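Long-range contact in hexokinase (Schistosoma mansoni, PDB 1BDG), which phosphorylates glucose and other hexoses at the expense of ATP, the first step of glycolysis: residues Thr248-Phe253 with Gln280-Met285. Residues are numbered along the deposited sequence; the frame is centred on the assembly and turned at random.
Sequences TEWGAF and QLYEKM. With GLC (alpha-D-glucopyranose), chain B.
The carbonyl of G251 turns its oxygen toward the backbone N-H groups of Y282 and E283, and two of the three backbone bonds of this contact end on it. E283 N donates to G251 O over 3.2 Å in a nearly straight bond (160° at the hydrogen), lying in the carbonyl plane on a lone pair. Y282 N adds a weak, more bent bond to the same oxygen and a second weak one to F253 O, while the CA-H of Q280 makes a further C-H...O contact with G251 O. Among the aromatic side chains, Y282 presents its edge to the face of W250 in a T-shaped pair: CE2 of Y282 sits over the five-membered ring, 3.7 Å from W250 NE1, and the planes stand at 80°. That indole nitrogen is hydrogen-bonded to T222 OG1, whereas the Y282 hydroxyl reaches L377 O on helix 357-389. CB of F253 packs on CB of Y282 at 3.6 Å. Both segments fall in what is assigned, by prediction, as the large subdomain of the hexokinase fold, a member of the actin-like ATPase clan, and together they supply one side of the glucose pocket. Two carboxylates grip the sugar. E249, its chain bent at chi2 (59°), receives O3 on OE1 at 2.8 Å and O2 on OE2 at 2.7 Å. The extended chain of E283 brings OE2 within 2.7 Å of the anomeric hydroxyl O1, and T222 N donates to that same carboxylate oxygen. Beside them the amide of Q280 lies against G251, with NE2 3.6 Å from G251 CA, and its OE1 accepts a hydrogen bond from R159 NH2.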
ATOM      1  N   THR A 248       4.078  -2.899 -10.442  1.00 19.59           N
ATOM      2  CA  THR A 248       5.460  -2.973  -9.996  1.00 19.46           C
ATOM      3  C   THR A 248       5.643  -3.919  -8.840  1.00 19.23           C
ATOM      4  O   THR A 248       6.505  -4.785  -8.885  1.00 19.40           O
ATOM      5  CB  THR A 248       5.980  -1.584  -9.610  1.00 17.78           C
ATOM      6  OG1 THR A 248       5.295  -1.131  -8.438  1.00 19.73           O
ATOM      7  CG2 THR A 248       5.731  -0.607 -10.746  1.00 16.09           C
ATOM      8  N   GLU A 249       4.823  -3.744  -7.812  1.00 20.73           N
ATOM      9  CA  GLU A 249       4.880  -4.575  -6.616  1.00 19.66           C
ATOM     10  C   GLU A 249       6.268  -4.333  -5.992  1.00 18.99           C
ATOM     11  O   GLU A 249       7.027  -5.264  -5.699  1.00 18.03           O
ATOM     12  CB  GLU A 249       4.637  -6.035  -7.000  1.00 20.35           C
ATOM     13  CG  GLU A 249       4.121  -6.929  -5.878  1.00 23.72           C
ATOM     14  CD  GLU A 249       2.794  -6.481  -5.270  1.00 22.46           C
ATOM     15  OE1 GLU A 249       1.753  -6.514  -5.959  1.00 20.79           O
ATOM     16  OE2 GLU A 249       2.793  -6.130  -4.075  1.00 23.60           O
ATOM     17  N   TRP A 250       6.553  -3.041  -5.785  1.00 18.04           N
ATOM     18  CA  TRP A 250       7.810  -2.544  -5.235  1.00 17.21           C
ATOM     19  C   TRP A 250       8.003  -2.749  -3.742  1.00 20.76           C
ATOM     20  O   TRP A 250       9.066  -2.436  -3.193  1.00 20.62           O
ATOM     21  CB  TRP A 250       8.000  -1.057  -5.589  1.00 16.19           C
ATOM     22  CG  TRP A 250       7.139  -0.038  -4.831  1.00 13.80           C
ATOM     23  CD1 TRP A 250       6.406  -0.250  -3.696  1.00 12.53           C
ATOM     24  CD2 TRP A 250       6.986   1.354  -5.144  1.00 11.43           C
ATOM     25  NE1 TRP A 250       5.816   0.914  -3.286  1.00 11.48           N
ATOM     26  CE2 TRP A 250       6.152   1.916  -4.152  1.00 12.84           C
ATOM     27  CE3 TRP A 250       7.480   2.178  -6.160  1.00 10.82           C
ATOM     28  CZ2 TRP A 250       5.799   3.277  -4.145  1.00 10.98           C
ATOM     29  CZ3 TRP A 250       7.131   3.532  -6.153  1.00 10.24           C
ATOM     30  CH2 TRP A 250       6.299   4.065  -5.151  1.00 10.51           C
ATOM     31  N   GLY A 251       6.959  -3.200  -3.059  1.00 19.72           N
ATOM     32  CA  GLY A 251       7.099  -3.449  -1.639  1.00 19.26           C
ATOM     33  C   GLY A 251       8.218  -4.458  -1.462  1.00 18.37           C
ATOM     34  O   GLY A 251       8.926  -4.462  -0.454  1.00 19.71           O
ATOM     35  N   ALA A 252       8.398  -5.306  -2.466  1.00 17.58           N
ATOM     36  CA  ALA A 252       9.436  -6.319  -2.421  1.00 16.50           C
ATOM     37  C   ALA A 252      10.855  -5.806  -2.638  1.00 14.90           C
ATOM     38  O   ALA A 252      11.788  -6.591  -2.562  1.00 15.71           O
ATOM     39  CB  ALA A 252       9.126  -7.431  -3.399  1.00 15.70           C
ATOM     40  N   PHE A 253      11.044  -4.516  -2.900  1.00 14.73           N
ATOM     41  CA  PHE A 253      12.402  -4.007  -3.110  1.00 14.27           C
ATOM     42  C   PHE A 253      13.217  -4.291  -1.857  1.00 13.78           C
ATOM     43  O   PHE A 253      12.687  -4.334  -0.763  1.00 12.16           O
ATOM     44  CB  PHE A 253      12.415  -2.504  -3.441  1.00 14.00           C
ATOM     45  CG  PHE A 253      13.767  -1.981  -3.903  1.00 14.92           C
ATOM     46  CD1 PHE A 253      14.501  -2.651  -4.885  1.00 14.05           C
ATOM     47  CD2 PHE A 253      14.285  -0.791  -3.382  1.00 17.50           C
ATOM     48  CE1 PHE A 253      15.728  -2.152  -5.352  1.00 15.47           C
ATOM     49  CE2 PHE A 253      15.530  -0.273  -3.843  1.00 18.73           C
ATOM     50  CZ  PHE A 253      16.245  -0.961  -4.836  1.00 16.94           C
ATOM     51  N   GLN A 280       9.032  -8.136   1.560  1.00 15.15           N
ATOM     52  CA  GLN A 280       8.514  -6.767   1.456  1.00 15.35           C
ATOM     53  C   GLN A 280       9.345  -5.785   2.253  1.00 15.98           C
ATOM     54  O   GLN A 280       8.808  -4.885   2.897  1.00 18.66           O
ATOM     55  CB  GLN A 280       7.048  -6.687   1.893  1.00 14.42           C
ATOM     56  CG  GLN A 280       6.117  -7.708   1.238  1.00 15.14           C
ATOM     57  CD  GLN A 280       5.759  -7.401  -0.204  1.00 14.96           C
ATOM     58  OE1 GLN A 280       5.972  -8.219  -1.089  1.00 16.67           O
ATOM     59  NE2 GLN A 280       5.160  -6.248  -0.435  1.00 15.01           N
ATOM     60  N   LEU A 281      10.662  -5.908   2.129  1.00 15.24           N
ATOM     61  CA  LEU A 281      11.602  -5.053   2.852  1.00 15.37           C
ATOM     62  C   LEU A 281      11.463  -3.536   2.639  1.00 15.04           C
ATOM     63  O   LEU A 281      11.638  -2.745   3.564  1.00 15.97           O
ATOM     64  CB  LEU A 281      13.038  -5.531   2.604  1.00 14.10           C
ATOM     65  CG  LEU A 281      13.196  -7.002   3.009  1.00 14.48           C
ATOM     66  CD1 LEU A 281      14.649  -7.393   3.083  1.00 13.08           C
ATOM     67  CD2 LEU A 281      12.528  -7.248   4.352  1.00 11.27           C
ATOM     68  N   TYR A 282      11.144  -3.120   1.430  1.00 14.25           N
ATOM     69  CA  TYR A 282      10.980  -1.702   1.177  1.00 14.56           C
ATOM     70  C   TYR A 282       9.659  -1.241   1.783  1.00 14.76           C
ATOM     71  O   TYR A 282       9.600  -0.171   2.404  1.00 15.05           O
ATOM     72  CB  TYR A 282      11.029  -1.410  -0.324  1.00 12.99           C
ATOM     73  CG  TYR A 282      10.664   0.006  -0.701  1.00 12.94           C
ATOM     74  CD1 TYR A 282      11.528   1.065  -0.451  1.00 12.47           C
ATOM     75  CD2 TYR A 282       9.464   0.282  -1.334  1.00 13.74           C
ATOM     76  CE1 TYR A 282      11.205   2.365  -0.826  1.00 13.15           C
ATOM     77  CE2 TYR A 282       9.134   1.579  -1.718  1.00 14.90           C
ATOM     78  CZ  TYR A 282      10.011   2.611  -1.460  1.00 13.03           C
ATOM     79  OH  TYR A 282       9.684   3.879  -1.855  1.00 13.08           O
ATOM     80  N   GLU A 283       8.621  -2.069   1.668  1.00 13.40           N
ATOM     81  CA  GLU A 283       7.314  -1.710   2.202  1.00 12.53           C
ATOM     82  C   GLU A 283       7.330  -1.474   3.700  1.00 13.50           C
ATOM     83  O   GLU A 283       6.664  -0.580   4.207  1.00 15.07           O
ATOM     84  CB  GLU A 283       6.282  -2.780   1.879  1.00 12.00           C
ATOM     85  CG  GLU A 283       4.982  -2.604   2.641  1.00  8.25           C
ATOM     86  CD  GLU A 283       3.926  -3.552   2.202  1.00 10.02           C
ATOM     87  OE1 GLU A 283       3.944  -4.708   2.656  1.00 10.95           O
ATOM     88  OE2 GLU A 283       3.078  -3.142   1.391  1.00 10.88           O
ATOM     89  N   LYS A 284       8.078  -2.303   4.407  1.00 13.55           N
ATOM     90  CA  LYS A 284       8.183  -2.209   5.849  1.00 11.49           C
ATOM     91  C   LYS A 284       8.840  -0.917   6.330  1.00 12.94           C
ATOM     92  O   LYS A 284       8.778  -0.590   7.523  1.00 15.34           O
ATOM     93  CB  LYS A 284       8.911  -3.443   6.374  1.00  9.04           C
ATOM     94  CG  LYS A 284       8.072  -4.690   6.253  1.00  8.13           C
ATOM     95  CD  LYS A 284       8.878  -5.949   6.369  1.00  9.52           C
ATOM     96  CE  LYS A 284       8.065  -7.054   7.017  1.00  8.77           C
ATOM     97  NZ  LYS A 284       7.824  -8.218   6.151  1.00  6.61           N
ATOM     98  N   MET A 285       9.483  -0.194   5.408  1.00 11.06           N
ATOM     99  CA  MET A 285      10.140   1.072   5.731  1.00  8.99           C
ATOM    100  C   MET A 285       9.196   2.225   5.443  1.00  8.64           C
ATOM    101  O   MET A 285       9.348   3.294   6.008  1.00  8.72           O
ATOM    102  CB  MET A 285      11.407   1.281   4.885  1.00 10.41           C
ATOM    103  CG  MET A 285      12.558   0.281   5.096  1.00 10.00           C
ATOM    104  SD  MET A 285      13.851   0.376   3.820  1.00 14.15           S
ATOM    105  CE  MET A 285      15.008   1.493   4.515  1.00 13.22           C
TER
HETATM  106  C1  GLC B 501       0.922  -4.721  -0.551  1.00 16.07           C
HETATM  107  C2  GLC B 501       0.489  -5.695  -1.647  1.00 14.99           C
HETATM  108  C3  GLC B 501       0.335  -4.955  -2.956  1.00 14.22           C
HETATM  109  C4  GLC B 501      -0.636  -3.801  -2.778  1.00 13.69           C
HETATM  110  C5  GLC B 501      -0.138  -2.894  -1.674  1.00 10.91           C
HETATM  111  C6  GLC B 501      -1.094  -1.749  -1.397  1.00 12.85           C
HETATM  112  O1  GLC B 501       2.117  -4.134  -0.942  1.00 18.87           O
HETATM  113  O2  GLC B 501       1.459  -6.727  -1.811  1.00 13.02           O
HETATM  114  O3  GLC B 501      -0.152  -5.832  -3.961  1.00 14.67           O
HETATM  115  O4  GLC B 501      -0.754  -3.084  -3.984  1.00 13.59           O
HETATM  116  O5  GLC B 501      -0.021  -3.645  -0.465  1.00 12.68           O
HETATM  117  O6  GLC B 501      -2.111  -2.134  -0.497  1.00 11.31           O